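Local coordinates for protein glutathione S-transferase (Natrialba magadii ATCC 43099, PDB 6GZF) that probably transfers glutathione to or from small-molecule substrates as a Xi-class glutathione transferase, a class linked to glutathionyl-hydroquinone reductase activity, at residues Val87-Trp97 with His292-Thr300. Sequence-based numbering, arbitrary orientation.
Sequences VVDPYRAEDGW and HITEHYYTT
His296 donates from ND1 to the backbone O of Pro90 at 2.8 Å; the N-H...O angle is 153°, with the acceptor close to the imidazole plane. Its CG stands anti to the backbone N (chi1 174°), which swings the ring off helix 290-299 to the loop after strand 84-87. A second, weak bond runs from Arg92 N to Thr300 OG1 (3.4 Å). One water joins His292 ND1 to Val88 O.

Around these bonds the side chains pack by van der Waals contact: Pro90 CG approaches His292 ND1 at 3.4 Å, while Trp97 CH2 lies 3.5 Å from His296 CE1. These last two rings are nearly parallel, 15° apart, but slid so far that they barely overlap. Thr299 OG1 meets the Tyr91 ring at its edge, 3.5 Å from CD1.

The charged end of Glu295 turns to Lys103, which also bridges to Asp89. A leucine in place of His296 would probably leave the Pro90 carbonyl without its donor and take away the flat imidazole that lies beside the Trp97 ring.

The bond from His296 and the packing of its ring therefore tie the helical C-terminal domain to the thioredoxin-like domain's loop beside Trp97, predicted to bind glutathione and close to the predicted nucleophile Cys64.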
ATOM      1  N   VAL A  87      20.474  21.049  -0.513  1.00 18.41           N
ATOM      2  CA  VAL A  87      19.393  20.082  -0.662  1.00 17.68           C
ATOM      3  C   VAL A  87      19.236  19.640  -2.110  1.00 19.97           C
ATOM      4  O   VAL A  87      18.952  20.452  -2.990  1.00 18.23           O
ATOM      5  CB  VAL A  87      18.056  20.652  -0.165  1.00 15.06           C
ATOM      6  CG1 VAL A  87      16.962  19.609  -0.302  1.00 14.32           C
ATOM      7  CG2 VAL A  87      18.182  21.111   1.279  1.00 14.88           C
ATOM      8  N   VAL A  88      19.415  18.345  -2.348  1.00 22.54           N
ATOM      9  CA  VAL A  88      19.326  17.794  -3.694  1.00 21.54           C
ATOM     10  C   VAL A  88      17.878  17.571  -4.121  1.00 15.67           C
ATOM     11  O   VAL A  88      16.966  17.560  -3.294  1.00 15.56           O
ATOM     12  CB  VAL A  88      20.092  16.462  -3.805  1.00 19.88           C
ATOM     13  CG1 VAL A  88      21.545  16.651  -3.403  1.00 18.56           C
ATOM     14  CG2 VAL A  88      19.439  15.406  -2.936  1.00 19.65           C
ATOM     15  N   ASP A  89      17.682  17.398  -5.424  1.00 16.58           N
ATOM     16  CA  ASP A  89      16.366  17.143  -6.003  1.00 18.92           C
ATOM     17  C   ASP A  89      15.789  15.830  -5.472  1.00 25.28           C
ATOM     18  O   ASP A  89      16.424  14.782  -5.587  1.00 20.14           O
ATOM     19  CB  ASP A  89      16.472  17.111  -7.534  1.00 21.71           C
ATOM     20  CG  ASP A  89      15.123  17.189  -8.235  1.00 24.74           C
ATOM     21  OD1 ASP A  89      14.081  16.920  -7.604  1.00 29.03           O
ATOM     22  OD2 ASP A  89      15.108  17.517  -9.440  1.00 16.51           O
ATOM     23  N   PRO A  90      14.586  15.888  -4.874  1.00 21.70           N
ATOM     24  CA  PRO A  90      13.889  14.685  -4.407  1.00 20.93           C
ATOM     25  C   PRO A  90      13.621  13.691  -5.535  1.00 22.62           C
ATOM     26  O   PRO A  90      13.550  12.489  -5.281  1.00 23.09           O
ATOM     27  CB  PRO A  90      12.575  15.235  -3.833  1.00 19.10           C
ATOM     28  CG  PRO A  90      12.435  16.603  -4.420  1.00 27.80           C
ATOM     29  CD  PRO A  90      13.833  17.109  -4.549  1.00 23.95           C
ATOM     30  N   TYR A  91      13.474  14.186  -6.760  1.00 16.22           N
ATOM     31  CA  TYR A  91      13.343  13.308  -7.915  1.00 22.34           C
ATOM     32  C   TYR A  91      14.716  13.017  -8.505  1.00 21.65           C
ATOM     33  O   TYR A  91      15.545  13.915  -8.643  1.00 19.82           O
ATOM     34  CB  TYR A  91      12.431  13.922  -8.982  1.00 22.08           C
ATOM     35  CG  TYR A  91      12.300  13.063 -10.225  1.00 19.27           C
ATOM     36  CD1 TYR A  91      11.335  12.067 -10.303  1.00 21.69           C
ATOM     37  CD2 TYR A  91      13.141  13.246 -11.315  1.00 19.72           C
ATOM     38  CE1 TYR A  91      11.215  11.275 -11.433  1.00 17.07           C
ATOM     39  CE2 TYR A  91      13.029  12.459 -12.447  1.00 17.02           C
ATOM     40  CZ  TYR A  91      12.063  11.477 -12.500  1.00 18.26           C
ATOM     41  OH  TYR A  91      11.947  10.694 -13.627  1.00 26.15           O
ATOM     42  N   ARG A  92      14.948  11.757  -8.854  1.00 25.72           N
ATOM     43  CA  ARG A  92      16.207  11.359  -9.471  1.00 25.56           C
ATOM     44  C   ARG A  92      15.989  10.236 -10.478  1.00 21.45           C
ATOM     45  O   ARG A  92      15.018   9.485 -10.385  1.00 25.88           O
ATOM     46  CB  ARG A  92      17.212  10.921  -8.407  1.00 23.30           C
ATOM     47  CG  ARG A  92      16.775   9.713  -7.600  1.00 23.35           C
ATOM     48  CD  ARG A  92      17.973   9.021  -6.982  1.00 24.68           C
ATOM     49  NE  ARG A  92      17.590   8.068  -5.946  1.00 32.21           N
ATOM     50  CZ  ARG A  92      18.451   7.498  -5.111  1.00 27.50           C
ATOM     51  NH1 ARG A  92      19.741   7.790  -5.192  1.00 25.89           N
ATOM     52  NH2 ARG A  92      18.023   6.641  -4.194  1.00 27.50           N
ATOM     53  N   ALA A  93      16.897  10.128 -11.441  1.00 22.67           N
ATOM     54  CA  ALA A  93      16.797   9.098 -12.465  1.00 25.59           C
ATOM     55  C   ALA A  93      18.170   8.543 -12.837  1.00 26.52           C
ATOM     56  O   ALA A  93      18.946   8.146 -11.968  1.00 27.77           O
ATOM     57  CB  ALA A  93      16.094   9.644 -13.700  1.00 26.71           C
ATOM     58  N   GLU A  94      18.462   8.538 -14.134  1.00 33.04           N
ATOM     59  CA  GLU A  94      19.651   7.881 -14.671  1.00 34.56           C
ATOM     60  C   GLU A  94      20.967   8.469 -14.165  1.00 30.89           C
ATOM     61  O   GLU A  94      22.009   7.819 -14.240  1.00 32.60           O
ATOM     62  CB  GLU A  94      19.630   7.937 -16.202  1.00 30.57           C
ATOM     63  CG  GLU A  94      18.265   7.684 -16.822  1.00 41.67           C
ATOM     64  CD  GLU A  94      17.488   8.964 -17.064  1.00 38.42           C
ATOM     65  OE1 GLU A  94      18.121   9.990 -17.391  1.00 35.05           O
ATOM     66  OE2 GLU A  94      16.246   8.945 -16.929  1.00 47.89           O
ATOM     67  N   ASP A  95      20.921   9.694 -13.652  1.00 33.31           N
ATOM     68  CA  ASP A  95      22.134  10.371 -13.205  1.00 34.11           C
ATOM     69  C   ASP A  95      22.265  10.394 -11.684  1.00 20.12           C
ATOM     70  O   ASP A  95      23.201  10.984 -11.146  1.00 22.83           O
ATOM     71  CB  ASP A  95      22.171  11.800 -13.750  1.00 35.12           C
ATOM     72  CG  ASP A  95      22.230  11.846 -15.264  1.00 36.51           C
ATOM     73  OD1 ASP A  95      22.950  11.015 -15.858  1.00 37.62           O
ATOM     74  OD2 ASP A  95      21.560  12.715 -15.860  1.00 42.96           O
ATOM     75  N   GLY A  96      21.328   9.751 -10.994  1.00 25.97           N
ATOM     76  CA  GLY A  96      21.344   9.718  -9.542  1.00 20.59           C
ATOM     77  C   GLY A  96      20.894  11.033  -8.934  1.00 25.00           C
ATOM     78  O   GLY A  96      20.179  11.802  -9.577  1.00 32.81           O
ATOM     79  N   TRP A  97      21.309  11.287  -7.695  1.00 25.27           N
ATOM     80  CA  TRP A  97      20.979  12.535  -7.011  1.00 27.18           C
ATOM     81  C   TRP A  97      21.432  13.740  -7.828  1.00 29.08           C
ATOM     82  O   TRP A  97      22.603  13.848  -8.189  1.00 27.33           O
ATOM     83  CB  TRP A  97      21.623  12.584  -5.622  1.00 27.78           C
ATOM     84  CG  TRP A  97      21.058  11.618  -4.621  1.00 24.20           C
ATOM     85  CD1 TRP A  97      21.725  10.605  -3.994  1.00 24.83           C
ATOM     86  CD2 TRP A  97      19.716  11.585  -4.114  1.00 24.36           C
ATOM     87  NE1 TRP A  97      20.883   9.941  -3.136  1.00 24.63           N
ATOM     88  CE2 TRP A  97      19.644  10.522  -3.191  1.00 25.08           C
ATOM     89  CE3 TRP A  97      18.568  12.348  -4.356  1.00 24.05           C
ATOM     90  CZ2 TRP A  97      18.470  10.203  -2.510  1.00 21.70           C
ATOM     91  CZ3 TRP A  97      17.404  12.030  -3.677  1.00 24.80           C
ATOM     92  CH2 TRP A  97      17.364  10.967  -2.765  1.00 22.23           C
ATOM     93  N   HIS A 292       8.616  16.394  -0.296  1.00 25.42           N
ATOM     94  CA  HIS A 292       9.822  15.762  -0.819  1.00 21.52           C
ATOM     95  C   HIS A 292       9.765  14.249  -0.643  1.00 23.93           C
ATOM     96  O   HIS A 292      10.176  13.494  -1.524  1.00 17.70           O
ATOM     97  CB  HIS A 292      11.069  16.319  -0.125  1.00 17.47           C
ATOM     98  CG  HIS A 292      11.481  17.675  -0.608  1.00 30.94           C
ATOM     99  ND1 HIS A 292      12.657  17.895  -1.291  1.00 29.68           N
ATOM    100  CD2 HIS A 292      10.875  18.882  -0.504  1.00 29.02           C
ATOM    101  CE1 HIS A 292      12.758  19.178  -1.589  1.00 26.60           C
ATOM    102  NE2 HIS A 292      11.690  19.800  -1.123  1.00 22.60           N
ATOM    103  N   ILE A 293       9.248  13.816   0.503  1.00 23.52           N
ATOM    104  CA  ILE A 293       9.198  12.400   0.846  1.00 26.84           C
ATOM    105  C   ILE A 293       8.270  11.624  -0.085  1.00 29.63           C
ATOM    106  O   ILE A 293       8.662  10.605  -0.655  1.00 31.40           O
ATOM    107  CB  ILE A 293       8.739  12.195   2.303  1.00 27.20           C
ATOM    108  CG1 ILE A 293       9.794  12.731   3.272  1.00 22.15           C
ATOM    109  CG2 ILE A 293       8.480  10.725   2.581  1.00 19.63           C
ATOM    110  CD1 ILE A 293       9.363  12.702   4.724  1.00 18.21           C
ATOM    111  N   THR A 294       7.045  12.113  -0.240  1.00 23.04           N
ATOM    112  CA  THR A 294       6.050  11.436  -1.066  1.00 22.58           C
ATOM    113  C   THR A 294       6.425  11.456  -2.546  1.00 23.94           C
ATOM    114  O   THR A 294       6.176  10.492  -3.269  1.00 29.52           O
ATOM    115  CB  THR A 294       4.654  12.062  -0.898  1.00 30.66           C
ATOM    116  OG1 THR A 294       4.721  13.470  -1.161  1.00 25.80           O
ATOM    117  CG2 THR A 294       4.138  11.841   0.514  1.00 29.22           C
ATOM    118  N   GLU A 295       7.024  12.554  -2.995  1.00 23.11           N
ATOM    119  CA  GLU A 295       7.398  12.686  -4.399  1.00 23.84           C
ATOM    120  C   GLU A 295       8.515  11.716  -4.767  1.00 20.41           C
ATOM    121  O   GLU A 295       8.506  11.123  -5.846  1.00 20.10           O
ATOM    122  CB  GLU A 295       7.833  14.119  -4.716  1.00 18.53           C
ATOM    123  CG  GLU A 295       8.153  14.345  -6.189  1.00 16.56           C
ATOM    124  CD  GLU A 295       8.717  15.722  -6.472  1.00 26.01           C
ATOM    125  OE1 GLU A 295       8.623  16.597  -5.587  1.00 32.50           O
ATOM    126  OE2 GLU A 295       9.253  15.926  -7.582  1.00 25.07           O
ATOM    127  N   HIS A 296       9.476  11.560  -3.865  1.00 23.36           N
ATOM    128  CA  HIS A 296      10.607  10.676  -4.113  1.00 20.29           C
ATOM    129  C   HIS A 296      10.176   9.217  -4.195  1.00 20.14           C
ATOM    130  O   HIS A 296      10.353   8.567  -5.218  1.00 22.50           O
ATOM    131  CB  HIS A 296      11.667  10.843  -3.023  1.00 16.03           C
ATOM    132  CG  HIS A 296      12.802   9.871  -3.129  1.00 19.85           C
ATOM    133  ND1 HIS A 296      13.855  10.043  -4.002  1.00 19.29           N
ATOM    134  CD2 HIS A 296      13.050   8.717  -2.463  1.00 17.93           C
ATOM    135  CE1 HIS A 296      14.699   9.037  -3.873  1.00 22.24           C
ATOM    136  NE2 HIS A 296      14.236   8.217  -2.946  1.00 26.89           N
ATOM    137  N   TYR A 297       9.595   8.705  -3.119  1.00 19.88           N
ATOM    138  CA  TYR A 297       9.311   7.279  -3.031  1.00 23.92           C
ATOM    139  C   TYR A 297       8.278   6.791  -4.044  1.00 18.86           C
ATOM    140  O   TYR A 297       8.323   5.638  -4.467  1.00 19.65           O
ATOM    141  CB  TYR A 297       8.858   6.929  -1.616  1.00 22.49           C
ATOM    142  CG  TYR A 297       9.992   6.922  -0.621  1.00 23.26           C
ATOM    143  CD1 TYR A 297      10.463   8.105  -0.069  1.00 24.43           C
ATOM    144  CD2 TYR A 297      10.604   5.734  -0.244  1.00 23.59           C
ATOM    145  CE1 TYR A 297      11.505   8.105   0.835  1.00 20.78           C
ATOM    146  CE2 TYR A 297      11.646   5.723   0.659  1.00 14.79           C
ATOM    147  CZ  TYR A 297      12.092   6.912   1.196  1.00 20.35           C
ATOM    148  OH  TYR A 297      13.132   6.908   2.097  1.00 19.33           O
ATOM    149  N   TYR A 298       7.360   7.663  -4.447  1.00 24.80           N
ATOM    150  CA  TYR A 298       6.285   7.243  -5.341  1.00 21.18           C
ATOM    151  C   TYR A 298       6.595   7.438  -6.828  1.00 22.60           C
ATOM    152  O   TYR A 298       5.933   6.840  -7.675  1.00 27.61           O
ATOM    153  CB  TYR A 298       4.985   7.975  -4.989  1.00 15.90           C
ATOM    154  CG  TYR A 298       4.290   7.425  -3.760  1.00 19.57           C
ATOM    155  CD1 TYR A 298       3.585   6.229  -3.816  1.00 24.45           C
ATOM    156  CD2 TYR A 298       4.331   8.104  -2.549  1.00 18.71           C
ATOM    157  CE1 TYR A 298       2.948   5.720  -2.698  1.00 19.07           C
ATOM    158  CE2 TYR A 298       3.697   7.604  -1.426  1.00 21.08           C
ATOM    159  CZ  TYR A 298       3.006   6.412  -1.507  1.00 21.46           C
ATOM    160  OH  TYR A 298       2.373   5.909  -0.393  1.00 20.36           O
ATOM    161  N   THR A 299       7.593   8.257  -7.152  1.00 17.68           N
ATOM    162  CA  THR A 299       7.901   8.537  -8.557  1.00 20.30           C
ATOM    163  C   THR A 299       9.331   8.179  -8.977  1.00 23.16           C
ATOM    164  O   THR A 299       9.672   8.282 -10.154  1.00 25.80           O
ATOM    165  CB  THR A 299       7.669  10.026  -8.898  1.00 20.60           C
ATOM    166  OG1 THR A 299       8.728  10.819  -8.347  1.00 19.33           O
ATOM    167  CG2 THR A 299       6.332  10.507  -8.358  1.00 16.19           C
ATOM    168  N   THR A 300      10.160   7.758  -8.026  1.00 24.56           N
ATOM    169  CA  THR A 300      11.562   7.456  -8.318  1.00 24.08           C
ATOM    170  C   THR A 300      11.768   5.938  -8.412  1.00 25.13           C
ATOM    171  O   THR A 300      12.776   5.464  -8.939  1.00 31.12           O
ATOM    172  CB  THR A 300      12.496   8.114  -7.246  1.00 27.73           C
ATOM    173  OG1 THR A 300      12.778   9.465  -7.631  1.00 32.13           O
ATOM    174  CG2 THR A 300      13.815   7.376  -7.058  1.00 32.60           C
TER
HETATM  175  O   HOH W   1      15.172  16.883  -1.003  1.00 24.03           O